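Local structure of WbbM protein (Klebsiella pneumoniae, 6U4B) at residues I583-T586 and P587-E591; V342-L345 and N346-L350; S307-D310 and N311-I314. The protein is a trimeric, bifunctional glycosyltransferase that polymerises O-antigen polysaccharide and carries magnesium in its family 8 transferase region. All blocks are in the same frame, centred on the assembly; numbering follows the deposited sequence.

Contact 1. Residues I583-T586 and P587-E591; sequences IANT and PWEME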
# COMPACT_ATOMS: atom_id res chain seq x y z
N ILE A 583 -9.10 -2.63 -4.66
CA ILE A 583 -9.70 -1.54 -3.90
C ILE A 583 -8.82 -1.10 -2.73
O ILE A 583 -9.05 -0.02 -2.18
CB ILE A 583 -11.11 -1.92 -3.41
CG1 ILE A 583 -12.03 -0.70 -3.42
CG2 ILE A 583 -11.06 -2.54 -2.01
CD1 ILE A 583 -12.25 -0.13 -4.81
N ALA A 584 -7.84 -1.91 -2.34
CA ALA A 584 -6.90 -1.49 -1.31
C ALA A 584 -6.04 -0.33 -1.82
O ALA A 584 -5.72 -0.25 -3.01
CB ALA A 584 -6.01 -2.67 -0.89
N ASN A 585 -5.69 0.57 -0.90
CA ASN A 585 -4.90 1.75 -1.21
C ASN A 585 -5.61 2.68 -2.20
O ASN A 585 -4.98 3.32 -3.03
CB ASN A 585 -3.50 1.38 -1.73
CG ASN A 585 -2.77 0.43 -0.79
OD1 ASN A 585 -2.36 0.81 0.30
ND2 ASN A 585 -2.61 -0.82 -1.22
N THR A 586 -6.94 2.73 -2.11
CA THR A 586 -7.75 3.72 -2.82
C THR A 586 -8.58 4.45 -1.77
O THR A 586 -8.64 3.99 -0.63
CB THR A 586 -8.63 3.07 -3.89
OG1 THR A 586 -9.67 2.31 -3.27
CG2 THR A 586 -7.80 2.16 -4.80
N PRO A 587 -9.21 5.59 -2.10
CA PRO A 587 -10.07 6.24 -1.09
C PRO A 587 -11.27 5.41 -0.67
O PRO A 587 -11.87 5.71 0.37
CB PRO A 587 -10.52 7.54 -1.79
CG PRO A 587 -9.45 7.80 -2.78
CD PRO A 587 -8.99 6.45 -3.27
N TRP A 588 -11.65 4.38 -1.44
CA TRP A 588 -12.77 3.53 -1.05
C TRP A 588 -12.37 2.42 -0.09
O TRP A 588 -13.23 1.62 0.29
CB TRP A 588 -13.41 2.91 -2.30
CG TRP A 588 -13.88 3.91 -3.31
CD1 TRP A 588 -15.02 4.64 -3.26
CD2 TRP A 588 -13.21 4.28 -4.52
NE1 TRP A 588 -15.11 5.46 -4.37
CE2 TRP A 588 -14.01 5.25 -5.16
CE3 TRP A 588 -12.01 3.88 -5.12
CZ2 TRP A 588 -13.65 5.83 -6.37
CZ3 TRP A 588 -11.65 4.46 -6.33
CH2 TRP A 588 -12.47 5.43 -6.94
N GLU A 589 -11.10 2.36 0.33
CA GLU A 589 -10.63 1.24 1.13
C GLU A 589 -11.34 1.18 2.48
O GLU A 589 -11.87 0.14 2.87
CB GLU A 589 -9.12 1.34 1.31
CG GLU A 589 -8.54 0.31 2.27
CD GLU A 589 -7.04 0.17 2.15
OE1 GLU A 589 -6.54 -0.97 2.22
OE2 GLU A 589 -6.36 1.21 1.96
N MET A 590 -11.35 2.30 3.22
CA MET A 590 -12.03 2.32 4.50
C MET A 590 -13.55 2.28 4.35
O MET A 590 -14.24 1.90 5.31
CB MET A 590 -11.62 3.55 5.31
CG MET A 590 -11.71 4.86 4.55
SD MET A 590 -11.80 6.29 5.65
CE MET A 590 -13.56 6.64 5.59
N GLU A 591 -14.08 2.66 3.19
CA GLU A 591 -15.51 2.53 2.96
C GLU A 591 -15.95 1.07 3.02
O GLU A 591 -17.05 0.76 3.49
CB GLU A 591 -15.90 3.13 1.60
CG GLU A 591 -16.12 4.62 1.59
CD GLU A 591 -16.85 5.07 0.34
OE1 GLU A 591 -17.84 4.40 -0.04
OE2 GLU A 591 -16.44 6.08 -0.27
O HOH W 1 -6.52 4.08 2.11
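T586 and E589 close a type I turn, with E589 N donating to T586 O over 3.1 Å, directly after a type II turn from I583 to T586; the donor stands above the carbonyl plane, 57° out of it. T586 OG1 joins the two turns. T586 OG1 donates to I583 O across a short 2.6 Å and receives a weak bond from W588 N, which caps the start of the turn leading into helix 589-596. With chi1 at 70°, the hydroxyl sits between its own backbone N and carbonyl carbon, a position from which it reaches I583 O and W588 N. T586 OG1 also lies at the edge of the indole of W588, near the ring plane and 3.4 Å from W588 CE3. I583 crosses the tryptophan side chain at about a right angle, its CG1 lying 4.0 Å from W588 CB.

These tight turns link helix 576-583 to helix 589-596 at the trimer interface, where N585 OD1 and the equivalent atoms of the two other subunits bind one magnesium ion. N585 takes left-handed helical backbone angles here, and the backbone N-H of N585 turns to E589, whose extended side chain brings OE2 to N585 N at 3.0 Å in a weak bond. Water 1 donates to E589 OE2 at 2.9 Å and more weakly to T586 O. The other carboxylate oxygen, E589 OE1, rests 3.6 Å from A584 CB. E589 probably helps to position the metal-binding N585 from the second shell, through this weak bond to its backbone. E589 also packs against E589 of both neighbouring subunits.

Contact 2. Residues V342-L345 and N346-L350; sequences VSYL and NKTRL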
# COMPACT_ATOMS: atom_id res chain seq x y z
N VAL A 342 -22.89 10.06 -11.02
CA VAL A 342 -21.79 9.76 -10.11
C VAL A 342 -21.34 11.06 -9.45
O VAL A 342 -21.24 12.11 -10.10
CB VAL A 342 -20.64 9.07 -10.85
CG1 VAL A 342 -19.50 8.73 -9.89
CG2 VAL A 342 -21.13 7.82 -11.55
N SER A 343 -21.08 10.99 -8.14
CA SER A 343 -20.78 12.19 -7.37
C SER A 343 -19.50 12.85 -7.88
O SER A 343 -18.64 12.22 -8.49
CB SER A 343 -20.63 11.86 -5.89
OG SER A 343 -19.45 11.10 -5.66
N TYR A 344 -19.40 14.16 -7.63
CA TYR A 344 -18.17 14.88 -7.96
C TYR A 344 -16.97 14.29 -7.24
O TYR A 344 -15.89 14.14 -7.82
CB TYR A 344 -18.33 16.37 -7.62
CG TYR A 344 -17.14 17.20 -8.03
CD1 TYR A 344 -16.11 17.46 -7.13
CD2 TYR A 344 -17.03 17.73 -9.31
CE1 TYR A 344 -15.02 18.23 -7.49
CE2 TYR A 344 -15.95 18.50 -9.68
CZ TYR A 344 -14.94 18.74 -8.77
OH TYR A 344 -13.86 19.50 -9.14
N LEU A 345 -17.15 13.92 -5.97
CA LEU A 345 -16.07 13.30 -5.21
C LEU A 345 -15.63 11.99 -5.85
O LEU A 345 -14.43 11.75 -6.03
CB LEU A 345 -16.52 13.07 -3.76
CG LEU A 345 -15.51 12.42 -2.81
CD1 LEU A 345 -14.22 13.22 -2.77
CD2 LEU A 345 -16.10 12.28 -1.42
N ASN A 346 -16.59 11.13 -6.22
CA ASN A 346 -16.22 9.84 -6.80
C ASN A 346 -15.58 10.01 -8.17
O ASN A 346 -14.62 9.31 -8.50
CB ASN A 346 -17.44 8.93 -6.88
CG ASN A 346 -17.67 8.17 -5.59
OD1 ASN A 346 -16.73 7.80 -4.90
ND2 ASN A 346 -18.94 7.93 -5.26
N LYS A 347 -16.09 10.94 -8.99
CA LYS A 347 -15.48 11.20 -10.29
C LYS A 347 -14.04 11.68 -10.12
O LYS A 347 -13.15 11.28 -10.89
CB LYS A 347 -16.30 12.21 -11.08
CG LYS A 347 -17.59 11.64 -11.65
CD LYS A 347 -18.19 12.52 -12.75
CE LYS A 347 -18.98 13.69 -12.19
NZ LYS A 347 -19.86 14.30 -13.22
N THR A 348 -13.79 12.52 -9.11
CA THR A 348 -12.43 12.97 -8.85
C THR A 348 -11.54 11.82 -8.42
O THR A 348 -10.41 11.67 -8.91
CB THR A 348 -12.45 14.07 -7.78
OG1 THR A 348 -13.12 15.23 -8.28
CG2 THR A 348 -11.03 14.43 -7.37
N ARG A 349 -12.03 10.99 -7.49
CA ARG A 349 -11.26 9.83 -7.04
C ARG A 349 -10.94 8.89 -8.19
O ARG A 349 -9.84 8.32 -8.25
CB ARG A 349 -12.03 9.09 -5.95
CG ARG A 349 -12.25 9.89 -4.68
CD ARG A 349 -13.19 9.16 -3.73
NE ARG A 349 -13.10 9.68 -2.37
CZ ARG A 349 -13.78 9.19 -1.34
NH1 ARG A 349 -14.60 8.16 -1.52
NH2 ARG A 349 -13.64 9.72 -0.14
N LEU A 350 -11.88 8.70 -9.11
CA LEU A 350 -11.67 7.78 -10.22
C LEU A 350 -10.58 8.29 -11.17
O LEU A 350 -9.73 7.51 -11.61
CB LEU A 350 -12.98 7.56 -10.98
CG LEU A 350 -13.98 6.69 -10.22
CD1 LEU A 350 -15.39 6.90 -10.73
CD2 LEU A 350 -13.59 5.23 -10.33
O HOH W 2 -22.26 13.19 -12.32
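S343 OG accepts from N346 N at 2.9 Å with an N-H...O angle of 157°, the N-cap bond that opens helix 344-352. Its hydroxyl is folded between the serine N and carbonyl carbon (chi1 70°), which brings it over the first turn. One step on, Y344 O is gripped twice by T348, by the amide N at 2.9 Å and by OG1 at 3.0 Å, the two donors coming from opposite faces of the carbonyl plane. That hydroxyl also lies over one face of the Y344 ring, toward its rim, with CE1 the nearest ring atom. L345 packs on R349 instead: its CD2 sits 3.7 Å above the plane of the R349 guanidinium, toward the rim, while R349 NE forms a salt bridge with D577 of a second subunit.

V342, just before the cap, lays CG1 against N346 CB at 3.7 Å and against K347 CG at 3.9 Å. The lysine chain bends at chi3 (-81°) and carries NZ back toward the helix start, where water 2 accepts from K347 NZ at 2.8 Å and donates to V342 O at 2.7 Å; NZ also bonds to N59 OD1.

The outer shell fixes the cap. D310 OD2 accepts from both S343 N and N346 ND2, placing a carboxylate at the start of this helix, the crossover helix of a beta-alpha-beta unit between strands 333-340 and 360-366. Two N-H donors on one oxygen, together with the positive end of the helix dipole, would probably favour the ionised form of D310.

Contact 3. Residues S307-D310 and N311-I314; sequences SFDD and NYAI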
# COMPACT_ATOMS: atom_id res chain seq x y z
N SER A 307 -19.99 1.58 -17.61
CA SER A 307 -21.20 2.30 -17.27
C SER A 307 -21.61 1.96 -15.84
O SER A 307 -21.74 0.78 -15.50
CB SER A 307 -22.34 1.97 -18.25
OG SER A 307 -23.56 2.55 -17.84
N PHE A 308 -21.80 2.99 -15.02
CA PHE A 308 -22.29 2.77 -13.66
C PHE A 308 -22.81 4.08 -13.10
O PHE A 308 -22.51 5.17 -13.60
CB PHE A 308 -21.21 2.17 -12.74
CG PHE A 308 -19.92 2.95 -12.72
CD1 PHE A 308 -18.84 2.54 -13.50
CD2 PHE A 308 -19.77 4.06 -11.91
CE1 PHE A 308 -17.65 3.24 -13.47
CE2 PHE A 308 -18.58 4.76 -11.88
CZ PHE A 308 -17.51 4.35 -12.66
N ASP A 309 -23.61 3.96 -12.04
CA ASP A 309 -24.08 5.09 -11.27
C ASP A 309 -23.19 5.27 -10.04
O ASP A 309 -22.17 4.58 -9.89
CB ASP A 309 -25.56 4.92 -10.90
CG ASP A 309 -25.83 3.63 -10.14
OD1 ASP A 309 -24.87 2.98 -9.67
OD2 ASP A 309 -27.02 3.25 -10.02
N ASP A 310 -23.58 6.17 -9.15
CA ASP A 310 -22.73 6.46 -8.00
C ASP A 310 -22.64 5.27 -7.05
O ASP A 310 -21.58 5.03 -6.46
CB ASP A 310 -23.24 7.70 -7.26
CG ASP A 310 -22.27 8.19 -6.21
OD1 ASP A 310 -22.56 8.02 -5.01
OD2 ASP A 310 -21.21 8.74 -6.58
N ASN A 311 -23.72 4.51 -6.90
CA ASN A 311 -23.71 3.38 -5.99
C ASN A 311 -22.80 2.25 -6.46
O ASN A 311 -22.42 1.41 -5.64
CB ASN A 311 -25.13 2.85 -5.77
CG ASN A 311 -25.84 3.55 -4.62
OD1 ASN A 311 -25.23 3.85 -3.59
ND2 ASN A 311 -27.12 3.83 -4.80
N TYR A 312 -22.44 2.22 -7.74
CA TYR A 312 -21.48 1.24 -8.25
C TYR A 312 -20.13 1.88 -8.56
O TYR A 312 -19.30 1.26 -9.24
CB TYR A 312 -22.03 0.54 -9.49
CG TYR A 312 -22.74 -0.76 -9.18
CD1 TYR A 312 -22.77 -1.80 -10.11
CD2 TYR A 312 -23.38 -0.96 -7.96
CE1 TYR A 312 -23.41 -2.99 -9.83
CE2 TYR A 312 -24.02 -2.15 -7.68
CZ TYR A 312 -24.04 -3.16 -8.61
OH TYR A 312 -24.68 -4.35 -8.33
N ALA A 313 -19.89 3.09 -8.07
CA ALA A 313 -18.60 3.74 -8.29
C ALA A 313 -17.47 2.98 -7.62
O ALA A 313 -16.34 2.95 -8.14
CB ALA A 313 -18.64 5.18 -7.80
N ILE A 314 -17.73 2.36 -6.46
CA ILE A 314 -16.71 1.55 -5.79
C ILE A 314 -16.31 0.38 -6.68
O ILE A 314 -15.12 0.08 -6.84
CB ILE A 314 -17.22 1.07 -4.42
CG1 ILE A 314 -17.49 2.27 -3.51
CG2 ILE A 314 -16.22 0.12 -3.79
CD1 ILE A 314 -17.91 1.88 -2.11
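F308 and Y312 meet through their CB atoms, 3.7 Å apart, where strand 302-309 turns into helix 313-325. From this point the phenylalanine side chain runs along the start of the helix. Its CG lies between the backbone N and carbonyl carbon of F308 (chi1 53°), which turns the ring toward Y312 O and A313. F308 CG is 3.9 Å from Y312 O, an oxygen that stands over one face of the ring. Further out, F308 CD2 comes to A313 CA at 3.8 Å, and F308 CE2 reaches both A313 CA and, at 4.1 Å, A313 CB, the alanine CA approaching obliquely. Beyond the turn the ring also packs on V337 of the neighbouring strand and on L350 of helix 344-352.

The polar part of the turn lies with the next two residues. Y312 N, at the N-cap position, is shared by two acceptors of D309: the backbone O at 3.2 Å and, more weakly, OD1, also at 3.2 Å. A313 N donates to D310 O at 3.0 Å from above the carbonyl plane. This is the strand-to-helix turn of a beta-alpha-beta crossover that continues to strand 333-340 in the family 8 region. The Y312 side chain leads away from the turn toward the magnesium site, touching S407, within the DxD sequence, and meeting W568 edge to face.

Neither of the bonds to Y312 N is straight, the better one having an N-H...O angle of 140°. Such a forked arrangement implies that one N-H divides its pull between the main chain and the carboxylate of D309, with only a weak hold on the latter.

How the contacts relate
The three contacts lie on one side of the chain's centre and touch pairwise. Contacts 2 and 3, with centres about 10 Å apart, put two successive helix starts side by side; V342 CG2 packs 3.6 Å from F308 O. Contact 1 joins both from the trimer interface: W588 NE1 reaches N346 OD1 at 2.9 Å, E591 OE2 forms a salt bridge with R349 NH1 at 3.0 Å, and W588 CD1 lies 3.4 Å from I314 CG1. The contacts border two separate metal sites. Contact 1 holds N585 of the intersubunit magnesium, whereas in contact 3 the Y312 side chain is about 7 Å from the magnesium held by D406, D408 and H560.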